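Side-chain contacts in afamin (Homo sapiens, PDB 6FAK), which carries hydrophobic molecules in body fluids, binding vitamin E and keeping lipidated Wnt proteins soluble and active: residues A220-K225 with I235-D240; N265-K270 with Q291-S296. All coordinates share one frame; numbering follows the deposited sequence.

Contact 1: residues A220-K225 with I235-D240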
loop_
_atom_site.group_PDB
_atom_site.type_symbol
_atom_site.label_atom_id
_atom_site.label_comp_id
_atom_site.label_asym_id
_atom_site.label_seq_id
_atom_site.Cartn_x
_atom_site.Cartn_y
_atom_site.Cartn_z
ATOM N N ALA A 220 -3.786 15.752 8.140
ATOM C CA ALA A 220 -3.826 16.301 6.780
ATOM C C ALA A 220 -4.969 15.703 5.963
ATOM O O ALA A 220 -5.679 16.444 5.358
ATOM C CB ALA A 220 -2.500 16.141 6.051
ATOM N N ILE A 221 -5.156 14.369 5.990
ATOM C CA ILE A 221 -6.193 13.692 5.199
ATOM C C ILE A 221 -7.599 14.059 5.678
ATOM O O ILE A 221 -8.498 14.354 4.860
ATOM C CB ILE A 221 -6.066 12.148 5.265
ATOM C CG1 ILE A 221 -4.825 11.668 4.504
ATOM C CG2 ILE A 221 -7.306 11.446 4.660
ATOM C CD1 ILE A 221 -4.438 10.227 4.833
ATOM N N LEU A 222 -7.820 13.969 6.995
ATOM C CA LEU A 222 -9.155 14.306 7.549
ATOM C C LEU A 222 -9.570 15.791 7.350
ATOM O O LEU A 222 -10.767 16.128 7.150
ATOM C CB LEU A 222 -9.219 13.859 8.993
ATOM C CG LEU A 222 -9.044 12.350 9.272
ATOM C CD1 LEU A 222 -8.918 12.049 10.740
ATOM C CD2 LEU A 222 -10.254 11.598 8.704
ATOM N N SER A 223 -8.592 16.688 7.455
ATOM C CA SER A 223 -8.849 18.122 7.250
ATOM C C SER A 223 -9.184 18.435 5.785
ATOM O O SER A 223 -10.036 19.268 5.504
ATOM C CB SER A 223 -7.659 18.980 7.738
ATOM O OG SER A 223 -7.316 18.753 9.100
ATOM N N GLN A 224 -8.532 17.752 4.846
ATOM C CA GLN A 224 -8.905 17.853 3.419
ATOM C C GLN A 224 -10.280 17.299 3.127
ATOM O O GLN A 224 -11.038 17.893 2.366
ATOM C CB GLN A 224 -7.918 17.111 2.506
ATOM C CG GLN A 224 -6.897 17.995 1.894
ATOM C CD GLN A 224 -5.996 17.280 0.898
ATOM O OE1 GLN A 224 -5.952 16.039 0.809
ATOM N NE2 GLN A 224 -5.242 18.067 0.177
ATOM N N LYS A 225 -10.575 16.142 3.700
ATOM C CA LYS A 225 -11.834 15.458 3.458
ATOM C C LYS A 225 -13.030 16.132 4.127
ATOM O O LYS A 225 -14.124 16.163 3.548
ATOM C CB LYS A 225 -11.725 14.012 3.945
ATOM C CG LYS A 225 -12.896 13.137 3.525
ATOM C CD LYS A 225 -12.729 11.745 4.101
ATOM C CE LYS A 225 -13.787 10.766 3.594
ATOM N NZ LYS A 225 -13.245 10.004 2.429
ATOM N N ILE A 235 -9.188 16.795 16.212
ATOM C CA ILE A 235 -8.183 16.182 17.089
ATOM C C ILE A 235 -8.750 14.951 17.766
ATOM O O ILE A 235 -8.104 13.920 17.797
ATOM C CB ILE A 235 -7.554 17.161 18.110
ATOM C CG1 ILE A 235 -6.732 18.209 17.374
ATOM C CG2 ILE A 235 -6.726 16.438 19.163
ATOM C CD1 ILE A 235 -5.643 17.707 16.468
ATOM N N SER A 236 -9.987 15.018 18.200
ATOM C CA SER A 236 -10.640 13.873 18.795
ATOM C C SER A 236 -10.752 12.670 17.826
ATOM O O SER A 236 -10.475 11.510 18.206
ATOM C CB SER A 236 -12.022 14.292 19.325
ATOM O OG SER A 236 -12.587 13.216 20.018
ATOM N N LEU A 237 -11.086 12.970 16.575
ATOM C CA LEU A 237 -11.211 11.960 15.530
ATOM C C LEU A 237 -9.839 11.361 15.196
ATOM O O LEU A 237 -9.719 10.153 15.017
ATOM C CB LEU A 237 -11.864 12.558 14.292
ATOM C CG LEU A 237 -12.173 11.691 13.091
ATOM C CD1 LEU A 237 -13.056 10.506 13.496
ATOM C CD2 LEU A 237 -12.809 12.514 11.989
ATOM N N VAL A 238 -8.829 12.217 15.114
ATOM C CA VAL A 238 -7.469 11.801 14.871
ATOM C C VAL A 238 -6.984 10.812 15.933
ATOM O O VAL A 238 -6.291 9.845 15.573
ATOM C CB VAL A 238 -6.506 12.976 14.749
ATOM C CG1 VAL A 238 -5.033 12.543 14.879
ATOM C CG2 VAL A 238 -6.748 13.699 13.440
ATOM N N GLU A 239 -7.335 11.037 17.201
ATOM C CA GLU A 239 -7.037 10.069 18.272
ATOM C C GLU A 239 -7.642 8.684 18.033
ATOM O O GLU A 239 -6.935 7.671 18.198
ATOM C CB GLU A 239 -7.469 10.595 19.659
ATOM C CG GLU A 239 -6.617 11.746 20.140
ATOM C CD GLU A 239 -5.479 11.289 21.026
ATOM O OE1 GLU A 239 -4.921 10.182 20.810
ATOM O OE2 GLU A 239 -5.149 12.029 21.975
ATOM N N ASP A 240 -8.903 8.646 17.599
ATOM C CA ASP A 240 -9.559 7.403 17.236
ATOM C C ASP A 240 -8.896 6.724 16.020
ATOM O O ASP A 240 -8.663 5.491 16.041
ATOM C CB ASP A 240 -11.053 7.600 16.975
ATOM C CG ASP A 240 -11.881 7.896 18.250
ATOM O OD1 ASP A 240 -11.401 7.766 19.396
ATOM O OD2 ASP A 240 -13.062 8.287 18.089
#

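Contact 2: residues N265-K270 with Q291-S296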
loop_
_atom_site.group_PDB
_atom_site.type_symbol
_atom_site.label_atom_id
_atom_site.label_comp_id
_atom_site.label_asym_id
_atom_site.label_seq_id
_atom_site.Cartn_x
_atom_site.Cartn_y
_atom_site.Cartn_z
ATOM N N ASN A 265 -18.554 5.322 13.565
ATOM C CA ASN A 265 -19.537 5.826 14.513
ATOM C C ASN A 265 -19.238 7.248 14.991
ATOM O O ASN A 265 -20.161 8.064 15.051
ATOM C CB ASN A 265 -19.723 4.859 15.693
ATOM C CG ASN A 265 -20.349 3.506 15.250
ATOM O OD1 ASN A 265 -20.788 3.334 14.088
ATOM N ND2 ASN A 265 -20.370 2.537 16.171
ATOM N N HIS A 266 -17.987 7.545 15.342
ATOM C CA HIS A 266 -17.559 8.940 15.652
ATOM C C HIS A 266 -17.898 9.920 14.492
ATOM O O HIS A 266 -18.543 10.941 14.695
ATOM C CB HIS A 266 -16.065 8.976 15.962
ATOM C CG HIS A 266 -15.573 10.253 16.553
ATOM N ND1 HIS A 266 -14.502 10.285 17.412
ATOM C CD2 HIS A 266 -15.990 11.537 16.430
ATOM C CE1 HIS A 266 -14.282 11.525 17.801
ATOM N NE2 HIS A 266 -15.169 12.304 17.214
ATOM N N ILE A 267 -17.493 9.584 13.289
ATOM C CA ILE A 267 -17.809 10.365 12.103
ATOM C C ILE A 267 -19.343 10.527 11.952
ATOM O O ILE A 267 -19.852 11.649 11.991
ATOM C CB ILE A 267 -17.189 9.721 10.858
ATOM C CG1 ILE A 267 -15.649 9.883 10.914
ATOM C CG2 ILE A 267 -17.709 10.314 9.540
ATOM C CD1 ILE A 267 -14.894 9.132 9.848
ATOM N N CYS A 268 -20.055 9.411 11.832
ATOM C CA CYS A 268 -21.526 9.409 11.662
ATOM C C CYS A 268 -22.327 10.073 12.766
ATOM O O CYS A 268 -23.245 10.829 12.465
ATOM C CB CYS A 268 -22.045 7.988 11.465
ATOM S SG CYS A 268 -21.655 7.411 9.833
ATOM N N SER A 269 -21.968 9.843 14.026
ATOM C CA SER A 269 -22.704 10.449 15.134
ATOM C C SER A 269 -22.499 11.969 15.269
ATOM O O SER A 269 -23.055 12.587 16.195
ATOM C CB SER A 269 -22.447 9.725 16.468
ATOM O OG SER A 269 -21.466 10.369 17.251
ATOM N N LYS A 270 -21.698 12.559 14.375
ATOM C CA LYS A 270 -21.602 14.016 14.226
ATOM C C LYS A 270 -21.645 14.433 12.762
ATOM O O LYS A 270 -21.012 15.415 12.378
ATOM C CB LYS A 270 -20.338 14.521 14.900
ATOM C CG LYS A 270 -20.284 14.104 16.356
ATOM C CD LYS A 270 -19.149 14.759 17.101
ATOM C CE LYS A 270 -19.262 14.509 18.601
ATOM N NZ LYS A 270 -18.856 13.120 18.938
ATOM N N GLN A 291 -15.920 1.385 4.516
ATOM C CA GLN A 291 -15.209 1.353 3.221
ATOM C C GLN A 291 -15.877 2.374 2.240
ATOM O O GLN A 291 -15.209 2.922 1.356
ATOM C CB GLN A 291 -15.164 -0.066 2.604
ATOM C CG GLN A 291 -14.265 -1.144 3.251
ATOM C CD GLN A 291 -12.865 -0.713 3.709
ATOM O OE1 GLN A 291 -11.857 -0.983 3.043
ATOM N NE2 GLN A 291 -12.794 -0.092 4.888
ATOM N N CYS A 292 -17.182 2.610 2.427
ATOM C CA CYS A 292 -17.923 3.717 1.806
ATOM C C CYS A 292 -17.369 5.089 2.217
ATOM O O CYS A 292 -16.914 5.851 1.352
ATOM C CB CYS A 292 -19.408 3.641 2.193
ATOM S SG CYS A 292 -20.499 4.809 1.345
ATOM N N ILE A 293 -17.406 5.393 3.523
ATOM C CA ILE A 293 -16.936 6.684 4.057
ATOM C C ILE A 293 -15.548 6.969 3.536
ATOM O O ILE A 293 -15.288 8.095 3.114
ATOM C CB ILE A 293 -16.987 6.768 5.612
ATOM C CG1 ILE A 293 -18.427 7.018 6.084
ATOM C CG2 ILE A 293 -16.102 7.891 6.175
ATOM C CD1 ILE A 293 -18.677 6.688 7.547
ATOM N N ILE A 294 -14.681 5.950 3.513
ATOM C CA ILE A 294 -13.316 6.110 2.990
ATOM C C ILE A 294 -13.302 6.479 1.490
ATOM O O ILE A 294 -12.457 7.260 1.053
ATOM C CB ILE A 294 -12.417 4.867 3.285
ATOM C CG1 ILE A 294 -12.189 4.721 4.799
ATOM C CG2 ILE A 294 -11.041 5.017 2.633
ATOM C CD1 ILE A 294 -11.485 3.449 5.227
ATOM N N ASN A 295 -14.242 5.927 0.724
ATOM C CA ASN A 295 -14.377 6.227 -0.704
ATOM C C ASN A 295 -15.219 7.463 -1.042
ATOM O O ASN A 295 -15.193 7.898 -2.190
ATOM C CB ASN A 295 -14.944 5.005 -1.454
ATOM C CG ASN A 295 -13.891 3.950 -1.723
ATOM O OD1 ASN A 295 -13.314 3.898 -2.811
ATOM N ND2 ASN A 295 -13.615 3.121 -0.724
ATOM N N SER A 296 -15.960 8.032 -0.088
ATOM C CA SER A 296 -16.751 9.222 -0.390
ATOM C C SER A 296 -15.797 10.348 -0.795
ATOM O O SER A 296 -14.629 10.375 -0.378
ATOM C CB SER A 296 -17.647 9.625 0.779
ATOM O OG SER A 296 -16.890 10.069 1.893
#

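Contact 1: residues A220-K225 with I235-D240
Leu222 meets Leu237 and Val238 in the all-helical second albumin domain, inside the region that forms the binding pocket for hydrophobic ligands. It sits on helix 216-225, and its two partners are neighbours on helix 231-250, the next helix in the chain. The backbones stand well apart, 7.9 Å between Leu222 CA and Val238 CA, and side chains alone bridge the gap. A single methyl does the work: Leu222 CD1 lies 3.8 Å from Val238 CG2 and 4.0 Å from Leu237 CG, with Leu237 CD2 at 4.1 Å from the same Leu222 CD1. It thus rests against one methyl of the valine and against the branch point of the other leucine, meeting both side chains at a slant. CG of Leu222 is anti to its own carbonyl carbon (chi1 -61°), which carries the isobutyl group out across the gap. On the far side Val238 offers CG2, the methyl beside its backbone N.

The two are consecutive helices of the all-helical albumin fold, joined by a short connection and packed at a steep angle, and all three touching residues are buried. Leu222 also packs on Leu234 and Val241 of the same second helix, so this one leucine is bordered by side chains from successive turns. A tetraethylene glycol molecule, probably from the crystallisation liquor, lies about 4 Å from the Leu222 side chain, consistent with a place on the wall of the lipid pocket. Behind the leucine, Ser223 touches Phe335 and Ser338 of helix 326-339, and Gln224 packs on Ile346 and Leu349 of helix 346-363.

Contact 2: residues N265-K270 with Q291-S296
Ile293 gives up the most surface here, dividing its two ends between Ile267 and Cys268 near the end of helix 253-268. Its CG2 methyl lies 4.1 Å from Ile267 CD1, and its CD1 methyl reaches Cys268 SG at 3.8 Å. The two isoleucine side chains run alongside each other, pointing opposite ways, so the long branch of Ile267 finds the short branch of Ile293. That division follows from the torsions of Ile293, whose CG2 is anti to the backbone N while CG1 is anti to the carbonyl carbon (chi1 -78°), leading CD1 off to the sulfur.

No hydrogen bond crosses between the segments; the side chains of Asn295 and Ser296 bond to carbonyls of the last turns of helix 288-295. Ser296 OG donates to Ile293 O over 2.8 Å, and Ser296 N reaches the same oxygen from the same face of the carbonyl plane. Just before it in the chain, the side chain of Asn295 folds back, with ND2 2.6 Å from Gln291 O in an almost straight bond, its N-H...O angle 161°.

The sulfur that Ile293 touches is tied to Cys282, and Cys292 is joined to Cys281. The adjacent Cys281 and Cys282, each bonded to a different helix, form the paired-disulfide pattern characteristic of the albumin family, here within the pocket region for hydrophobic ligands.

In the fold
Contacts 1 and 2 lie side by side in the second albumin domain, their centres 12 Å apart, both within the region of the pocket for hydrophobic ligands. Two polar links join them. Asp240 OD2 of contact 1 stands 2.6 Å from His266 ND1 of contact 2, tying helix 231-250 to helix 253-268. Lys225 NZ reaches from helix 216-225 to the end of helix 288-295, 2.9 Å from Ile293 O and 3.2 Å from Ser296 O. Leu237 also packs on Ile267, carrying the apolar layer of contact 1 into contact 2. Ile267, like Leu222, has tetraethylene glycol about 4 Å from its side chain, consistent with both contacts bordering the pocket.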